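Indole-3-acetic acid-amido synthetase GH3.15 (Arabidopsis thaliana, PDB 6E1Q) catalyses the ATP-dependent conjugation of indole-3-butyric acid to glutamine, and possibly cysteine, and also joins the herbicide 2,4-DB to glutamine. Local coordinates at residues Phe144-Arg149 with Thr195-Cys200; Cys238-Ile241 with Leu246-Trp249; Phe544-Ser547 with Ser551-Gln554. All blocks are in the same frame, centred on the assembly; numbering follows the deposited sequence.

Contact 1: Phe144-Arg149 with Thr195-Cys200; sequences FYFVTR and TQSMYC. With CFA ((2,4-dichlorophenoxy)acetic acid), chain C.
Phe146 and Ser197 mark the closest backbone approach, with their CA atoms 7.1 Å apart, where the irregular loop 144-149 passes helix 194-207; no direct hydrogen bond joins the two segments. The gap is bridged by side chains. Phe146 carries its CG between the backbone N and the carbonyl carbon (chi1 47°), which sends the ring out to the helix. There the ring meets two successive residues in different ways. Ser197 stands over one face: its CB lies 4.1 Å from the centroid of the Phe146 ring and only 15° off the normal, a CH-pi contact. In the conformer described, one of two deposited, Ser197 OG also sits above the middle of that face, 3.3 Å from Phe146 CE1. This hydroxyl is nonetheless engaged with Thr194 O, one turn back in the same helix, and a water links it only weakly to Val147 O. Met198 follows with its CB and sulfur. The CB packs 3.8 Å from Phe146 CE2, while bends at chi2 and chi3 fold the thioether back alongside the ring, so that SD lies 5.5 Å from the centroid of the Phe146 ring and 87° off its normal. The two side chains cross at about a right angle, and all three residues are buried. Phe229 of helix 220-243 packs against Met198. The neighbouring loop residue serves another environment: Tyr145 lines the herbicide pocket, its CD1 3.5 Å from CL4 of the bound dichlorophenoxyacetic acid. Loop 144-149 thus combines a residue of the ligand pocket with an edge-on Met-aromatic contact to a helix, both within the N-terminal domain that places GH3 enzymes in the ANL clan of adenylating enzymes.

Contact 2: Cys238-Ile241 with Leu246-Trp249; sequences CSNI and LSDW
Asn240 and Ser247 each turn their first side-chain bond anti to the carbonyl carbon (chi1 -78° and -65°), and this sets the asparagine amide against both the backbone and the hydroxyl of the serine. The result is a pair of side-chain hydrogen bonds joining a helix to the loop that follows it: Asn240 lies in the last turn of helix 220-243, and the chain folds back beside it before helix 253-258 begins. One amide thereby acts as acceptor and donor toward a single residue. Ser247 N gives its hydrogen to Asn240 OD1 at 3.0 Å, approaching from above the carbonyl plane, 41° out of it. Asn240 ND2 in turn donates to Ser247 OG at 2.9 Å, and here the partner lies close to the amide plane. With both ends of the amide engaged, its rotation about chi2 should be well fixed. Asn240 OD1 and Ser247 OG each have a further partner. Tyr199 of helix 194-207 also bonds through its hydroxyl to the OD1 of this buried asparagine. Glu236, one helical turn before Asn240, takes up Ser247 OG and the indole NE1 of Trp249 with the same carboxylate oxygen, OE1. Leu246 directs its CB away from the helix, yet its backbone passes close to the amide, with CA 3.6 Å from Asn240 OD1.

Contact 3: Phe544-Ser547 with Ser551-Gln554; sequences FFLS and SVSQ
The flat groups lie off the contact that Leu546 makes with Val552. On the helix, the ring of Phe545 has Phe544 CD2 over the centre of one face, 3.9 Å above its plane. In the loop, the amide of Gln554 receives Ser551 OG at its OE1, 3.0 Å away, in the carbonyl plane and on a lone pair. The contact itself is small and apolar. Leu546 CG sits beside the backbone N (chi1 -63°), and chi2 sets CD1 anti to CA (-171°), leaving CD2 as the branch turned to the loop, where it packs 3.8 Å from Val552 CA and 4.0 Å from Val552 CG2. The two side chains meet at about a right angle, and only the CG2 branch of the valine reaches the leucine. The loop is shaped from within by an ST motif: Ser551 OG, while donating to the glutamine, accepts from Gln554 N at 3.1 Å. One hydroxyl thus fixes both the backbone and the side chain of a residue three places on. Within 544-547, Ser547 OG donates to Phe544 O at 2.8 Å. Phe544 and Phe545 of helix 537-547 rest on helix 564-571, while the loop turns to the N-terminal domain, where Val552 meets Thr148 and Gln554 NE2 bonds to Thr96 O on strand 91-97.

Overall arrangement
Contact 1 is the hub of the three. Its helix 194-207 reaches contact 2, whose centre is 16 Å away, through Thr195 CG2, 3.6 Å from Trp249 CH2, and through Tyr199, whose ring the Trp249 indole meets edge-to-face. Its loop meets contact 3, centred 12 Å away, where Ser553 CB lies 3.3 Å from Tyr145 CE1; this joins the C-terminal domain to the wall of the ligand pocket. Contacts 2 and 3 do not touch, their nearest atoms being about 14 Å apart. Contact 3 is also near the nucleotide site: the side chain of Ser551 is about 7 Å from that of ATP-binding Ser98, whereas contact 2 lies away from the known binding sites.

Contact 1: Phe144-Arg149 with Thr195-Cys200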
loop_
_atom_site.group_PDB
_atom_site.type_symbol
_atom_site.label_atom_id
_atom_site.label_comp_id
_atom_site.label_asym_id
_atom_site.label_seq_id
_atom_site.Cartn_x
_atom_site.Cartn_y
_atom_site.Cartn_z
ATOM N N PHE A 144 0.989 7.985 10.443
ATOM C CA PHE A 144 0.699 9.103 9.562
ATOM C C PHE A 144 -0.431 8.666 8.646
ATOM O O PHE A 144 -0.231 7.915 7.697
ATOM C CB PHE A 144 1.945 9.522 8.793
ATOM C CG PHE A 144 3.053 10.003 9.686
ATOM C CD1 PHE A 144 2.907 11.166 10.413
ATOM C CD2 PHE A 144 4.221 9.281 9.813
ATOM C CE1 PHE A 144 3.913 11.619 11.240
ATOM C CE2 PHE A 144 5.235 9.724 10.638
ATOM C CZ PHE A 144 5.074 10.907 11.352
ATOM N N TYR A 145 -1.624 9.148 8.939
ATOM C CA TYR A 145 -2.803 8.745 8.198
ATOM C C TYR A 145 -3.864 9.773 8.492
ATOM O O TYR A 145 -4.095 10.087 9.662
ATOM C CB TYR A 145 -3.308 7.362 8.630
ATOM C CG TYR A 145 -4.470 6.898 7.772
ATOM C CD1 TYR A 145 -4.237 6.287 6.551
ATOM C CD2 TYR A 145 -5.794 7.100 8.163
ATOM C CE1 TYR A 145 -5.273 5.866 5.754
ATOM C CE2 TYR A 145 -6.852 6.686 7.352
ATOM C CZ TYR A 145 -6.575 6.073 6.145
ATOM O OH TYR A 145 -7.575 5.639 5.301
ATOM N N PHE A 146 -4.519 10.280 7.458
ATOM C CA PHE A 146 -5.719 11.048 7.742
ATOM C C PHE A 146 -6.672 10.954 6.559
ATOM O O PHE A 146 -6.273 10.639 5.439
ATOM C CB PHE A 146 -5.400 12.503 8.125
ATOM C CG PHE A 146 -4.414 13.189 7.221
ATOM C CD1 PHE A 146 -4.809 13.682 5.985
ATOM C CD2 PHE A 146 -3.102 13.387 7.631
ATOM C CE1 PHE A 146 -3.908 14.343 5.163
ATOM C CE2 PHE A 146 -2.194 14.045 6.807
ATOM C CZ PHE A 146 -2.598 14.521 5.573
ATOM N N VAL A 147 -7.950 11.185 6.841
ATOM C CA VAL A 147 -9.017 11.064 5.857
ATOM C C VAL A 147 -9.644 12.435 5.631
ATOM O O VAL A 147 -9.847 13.198 6.583
ATOM C CB VAL A 147 -10.071 10.027 6.302
ATOM C CG1 VAL A 147 -10.519 10.300 7.718
ATOM C CG2 VAL A 147 -11.265 10.072 5.382
ATOM N N THR A 148 -9.942 12.745 4.369
ATOM C CA THR A 148 -10.424 14.064 3.980
ATOM C C THR A 148 -11.911 14.099 3.662
ATOM O O THR A 148 -12.473 15.197 3.556
ATOM C CB THR A 148 -9.642 14.583 2.766
ATOM O OG1 THR A 148 -9.952 13.788 1.612
ATOM C CG2 THR A 148 -8.153 14.509 3.042
ATOM N N ARG A 149 -12.551 12.942 3.503
ATOM C CA ARG A 149 -13.991 12.865 3.312
ATOM C C ARG A 149 -14.432 11.413 3.443
ATOM O O ARG A 149 -13.624 10.476 3.361
ATOM C CB ARG A 149 -14.428 13.436 1.951
ATOM C CG ARG A 149 -13.963 12.605 0.786
ATOM C CD ARG A 149 -14.502 13.078 -0.568
ATOM N NE ARG A 149 -14.347 11.974 -1.512
ATOM C CZ ARG A 149 -14.383 12.076 -2.836
ATOM N NH1 ARG A 149 -14.576 13.255 -3.420
ATOM N NH2 ARG A 149 -14.210 10.980 -3.573
ATOM N N THR A 195 -3.759 20.457 4.719
ATOM C CA THR A 195 -2.686 21.236 5.319
ATOM C C THR A 195 -2.854 21.321 6.831
ATOM O O THR A 195 -1.879 21.169 7.574
ATOM C CB THR A 195 -2.618 22.623 4.683
ATOM O OG1 THR A 195 -2.305 22.476 3.298
ATOM C CG2 THR A 195 -1.537 23.491 5.340
ATOM N N GLN A 196 -4.085 21.543 7.309
ATOM C CA GLN A 196 -4.317 21.578 8.750
ATOM C C GLN A 196 -4.123 20.208 9.375
ATOM O O GLN A 196 -3.548 20.084 10.467
ATOM C CB GLN A 196 -5.723 22.082 9.062
ATOM C CG GLN A 196 -5.978 23.497 8.612
ATOM C CD GLN A 196 -7.300 24.016 9.118
ATOM O OE1 GLN A 196 -7.579 23.991 10.323
ATOM N NE2 GLN A 196 -8.131 24.480 8.198
ATOM N N SER A 197 -4.604 19.163 8.700
ATOM C CA SER A 197 -4.528 17.835 9.292
ATOM C C SER A 197 -3.078 17.356 9.382
ATOM O O SER A 197 -2.652 16.846 10.427
ATOM C CB SER A 197 -5.389 16.852 8.493
ATOM O OG SER A 197 -4.890 16.729 7.170
ATOM N N MET A 198 -2.299 17.515 8.304
ATOM C CA MET A 198 -0.887 17.128 8.372
ATOM C C MET A 198 -0.143 17.952 9.430
ATOM O O MET A 198 0.727 17.433 10.147
ATOM C CB MET A 198 -0.230 17.298 7.002
ATOM C CG MET A 198 1.284 17.068 7.018
ATOM S SD MET A 198 1.681 15.311 7.290
ATOM C CE MET A 198 1.461 14.685 5.611
ATOM N N TYR A 199 -0.489 19.237 9.549
ATOM C CA TYR A 199 0.184 20.095 10.520
ATOM C C TYR A 199 -0.080 19.618 11.949
ATOM O O TYR A 199 0.850 19.480 12.753
ATOM C CB TYR A 199 -0.255 21.557 10.318
ATOM C CG TYR A 199 0.482 22.564 11.208
ATOM C CD1 TYR A 199 0.084 22.782 12.519
ATOM C CD2 TYR A 199 1.588 23.274 10.731
ATOM C CE1 TYR A 199 0.756 23.699 13.337
ATOM C CE2 TYR A 199 2.266 24.186 11.539
ATOM C CZ TYR A 199 1.844 24.391 12.842
ATOM O OH TYR A 199 2.500 25.293 13.659
ATOM N N CYS A 200 -1.341 19.333 12.281
ATOM C CA CYS A 200 -1.654 18.956 13.661
ATOM C C CYS A 200 -1.072 17.597 14.013
ATOM O O CYS A 200 -0.597 17.384 15.136
ATOM C CB CYS A 200 -3.165 18.957 13.878
ATOM S SG CYS A 200 -3.883 20.618 13.728
HETATM C C1 CFA C . 1.609 0.583 12.347
HETATM C C2 CFA C . 0.946 -0.619 11.679
HETATM C "C1'" CFA C . 0.223 0.471 9.683
HETATM C "C2'" CFA C . 0.273 0.647 8.307
HETATM C "C3'" CFA C . -0.500 1.618 7.719
HETATM C "C4'" CFA C . -1.311 2.406 8.494
HETATM C "C5'" CFA C . -1.380 2.245 9.857
HETATM CL CL3 CFA C . 1.310 -0.340 7.243
HETATM C "C6'" CFA C . -0.612 1.270 10.448
HETATM O O1 CFA C . 1.291 0.907 13.520
HETATM O O2 CFA C . 2.450 1.259 11.710
HETATM O "O1'" CFA C . 1.010 -0.517 10.284
HETATM CL CL4 CFA C . -2.286 3.647 7.706
HETATM O O HOH W 1 -7.508 14.923 6.474
#

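Contact 2: Cys238-Ile241 with Leu246-Trp249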
loop_
_atom_site.group_PDB
_atom_site.type_symbol
_atom_site.label_atom_id
_atom_site.label_comp_id
_atom_site.label_asym_id
_atom_site.label_seq_id
_atom_site.Cartn_x
_atom_site.Cartn_y
_atom_site.Cartn_z
ATOM N N CYS A 238 7.911 24.236 15.498
ATOM C CA CYS A 238 8.735 24.378 16.689
ATOM C C CYS A 238 8.339 25.613 17.480
ATOM O O CYS A 238 8.341 25.598 18.717
ATOM C CB CYS A 238 10.204 24.431 16.291
ATOM S SG CYS A 238 10.795 22.836 15.695
ATOM N N SER A 239 7.976 26.684 16.775
ATOM C CA SER A 239 7.528 27.892 17.444
ATOM C C SER A 239 6.279 27.615 18.285
ATOM O O SER A 239 6.179 28.070 19.432
ATOM C CB SER A 239 7.293 28.984 16.392
ATOM O OG SER A 239 6.370 29.931 16.863
ATOM N N ASN A 240 5.337 26.832 17.746
ATOM C CA ASN A 240 4.163 26.430 18.521
ATOM C C ASN A 240 4.565 25.668 19.775
ATOM O O ASN A 240 3.973 25.858 20.844
ATOM C CB ASN A 240 3.231 25.550 17.686
ATOM C CG ASN A 240 2.382 26.337 16.696
ATOM O OD1 ASN A 240 1.418 25.792 16.158
ATOM N ND2 ASN A 240 2.739 27.608 16.433
ATOM N N ILE A 241 5.552 24.779 19.653
ATOM C CA ILE A 241 6.031 24.024 20.807
ATOM C C ILE A 241 6.661 24.960 21.835
ATOM O O ILE A 241 6.453 24.806 23.045
ATOM C CB ILE A 241 7.012 22.924 20.353
ATOM C CG1 ILE A 241 6.286 21.849 19.536
ATOM C CG2 ILE A 241 7.727 22.279 21.571
ATOM C CD1 ILE A 241 7.225 20.772 18.949
ATOM N N LEU A 246 -1.085 27.146 19.672
ATOM C CA LEU A 246 -1.350 26.647 18.325
ATOM C C LEU A 246 -1.495 27.815 17.354
ATOM O O LEU A 246 -2.186 28.791 17.655
ATOM C CB LEU A 246 -2.625 25.812 18.337
ATOM C CG LEU A 246 -3.032 25.124 17.034
ATOM C CD1 LEU A 246 -1.970 24.105 16.686
ATOM C CD2 LEU A 246 -4.399 24.459 17.192
ATOM N N SER A 247 -0.841 27.731 16.188
ATOM C CA SER A 247 -0.962 28.805 15.198
ATOM C C SER A 247 -2.431 29.063 14.875
ATOM O O SER A 247 -3.231 28.131 14.747
ATOM C CB SER A 247 -0.194 28.464 13.912
ATOM O OG SER A 247 1.209 28.372 14.124
ATOM N N ASP A 248 -2.794 30.342 14.749
ATOM C CA ASP A 248 -4.214 30.671 14.701
ATOM C C ASP A 248 -4.862 30.410 13.340
ATOM O O ASP A 248 -6.086 30.524 13.240
ATOM C CB ASP A 248 -4.452 32.125 15.139
ATOM C CG ASP A 248 -3.793 33.149 14.224
ATOM O OD1 ASP A 248 -2.992 32.762 13.350
ATOM O OD2 ASP A 248 -4.089 34.358 14.390
ATOM N N TRP A 249 -4.099 30.043 12.306
ATOM C CA TRP A 249 -4.714 29.644 11.041
ATOM C C TRP A 249 -5.272 28.227 11.073
ATOM O O TRP A 249 -5.882 27.792 10.089
ATOM C CB TRP A 249 -3.722 29.766 9.878
ATOM C CG TRP A 249 -2.539 28.803 9.951
ATOM C CD1 TRP A 249 -1.318 29.039 10.530
ATOM C CD2 TRP A 249 -2.471 27.471 9.414
ATOM N NE1 TRP A 249 -0.504 27.939 10.390
ATOM C CE2 TRP A 249 -1.185 26.966 9.703
ATOM C CE3 TRP A 249 -3.375 26.656 8.718
ATOM C CZ2 TRP A 249 -0.787 25.684 9.333
ATOM C CZ3 TRP A 249 -2.975 25.393 8.349
ATOM C CH2 TRP A 249 -1.691 24.918 8.653
#

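Contact 3: Phe544-Ser547 with Ser551-Gln554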
loop_
_atom_site.group_PDB
_atom_site.type_symbol
_atom_site.label_atom_id
_atom_site.label_comp_id
_atom_site.label_asym_id
_atom_site.label_seq_id
_atom_site.Cartn_x
_atom_site.Cartn_y
_atom_site.Cartn_z
ATOM N N PHE A 544 -2.766 17.313 -8.688
ATOM C CA PHE A 544 -3.742 17.284 -9.766
ATOM C C PHE A 544 -4.800 16.213 -9.508
ATOM O O PHE A 544 -6.005 16.477 -9.601
ATOM C CB PHE A 544 -3.022 17.042 -11.095
ATOM C CG PHE A 544 -3.951 16.776 -12.230
ATOM C CD1 PHE A 544 -4.620 17.815 -12.854
ATOM C CD2 PHE A 544 -4.178 15.475 -12.659
ATOM C CE1 PHE A 544 -5.493 17.564 -13.895
ATOM C CE2 PHE A 544 -5.050 15.213 -13.701
ATOM C CZ PHE A 544 -5.707 16.255 -14.318
ATOM N N PHE A 545 -4.363 14.991 -9.168
ATOM C CA PHE A 545 -5.325 13.921 -8.909
ATOM C C PHE A 545 -6.123 14.176 -7.628
ATOM O O PHE A 545 -7.329 13.890 -7.578
ATOM C CB PHE A 545 -4.609 12.566 -8.861
ATOM C CG PHE A 545 -4.098 12.113 -10.204
ATOM C CD1 PHE A 545 -4.984 11.846 -11.250
ATOM C CD2 PHE A 545 -2.741 11.961 -10.434
ATOM C CE1 PHE A 545 -4.508 11.433 -12.502
ATOM C CE2 PHE A 545 -2.256 11.544 -11.681
ATOM C CZ PHE A 545 -3.143 11.288 -12.713
ATOM N N LEU A 546 -5.479 14.734 -6.596
ATOM C CA LEU A 546 -6.169 15.014 -5.333
ATOM C C LEU A 546 -7.304 16.006 -5.536
ATOM O O LEU A 546 -8.401 15.843 -4.984
ATOM C CB LEU A 546 -5.180 15.564 -4.304
ATOM C CG LEU A 546 -4.019 14.671 -3.851
ATOM C CD1 LEU A 546 -3.317 15.345 -2.676
ATOM C CD2 LEU A 546 -4.524 13.296 -3.469
ATOM N N SER A 547 -7.036 17.070 -6.296
ATOM C CA SER A 547 -8.057 18.051 -6.642
ATOM C C SER A 547 -9.225 17.438 -7.411
ATOM O O SER A 547 -10.304 18.040 -7.472
ATOM C CB SER A 547 -7.395 19.152 -7.452
ATOM O OG SER A 547 -7.351 18.744 -8.811
ATOM N N SER A 551 -8.162 9.864 -3.158
ATOM C CA SER A 551 -7.928 9.788 -1.722
ATOM C C SER A 551 -6.466 10.136 -1.420
ATOM O O SER A 551 -5.545 9.615 -2.058
ATOM C CB SER A 551 -8.299 8.384 -1.228
ATOM O OG SER A 551 -7.582 7.993 -0.073
ATOM N N VAL A 552 -6.254 11.046 -0.468
ATOM C CA VAL A 552 -4.888 11.451 -0.118
ATOM C C VAL A 552 -4.100 10.274 0.457
ATOM O O VAL A 552 -2.951 10.012 0.072
ATOM C CB VAL A 552 -4.922 12.620 0.879
ATOM C CG1 VAL A 552 -3.502 13.060 1.202
ATOM C CG2 VAL A 552 -5.770 13.769 0.335
ATOM N N SER A 553 -4.702 9.548 1.402
ATOM C CA SER A 553 -4.016 8.474 2.113
ATOM C C SER A 553 -3.847 7.231 1.260
ATOM O O SER A 553 -3.037 6.365 1.589
ATOM C CB SER A 553 -4.796 8.113 3.371
ATOM O OG SER A 553 -6.112 7.707 3.030
ATOM N N GLN A 554 -4.625 7.099 0.197
ATOM C CA GLN A 554 -4.486 5.962 -0.687
ATOM C C GLN A 554 -3.747 6.328 -1.962
ATOM O O GLN A 554 -3.611 5.484 -2.848
ATOM C CB GLN A 554 -5.866 5.374 -1.000
ATOM C CG GLN A 554 -6.494 4.621 0.184
ATOM C CD GLN A 554 -8.002 4.369 0.025
ATOM O OE1 GLN A 554 -8.780 5.290 -0.231
ATOM N NE2 GLN A 554 -8.411 3.117 0.191
#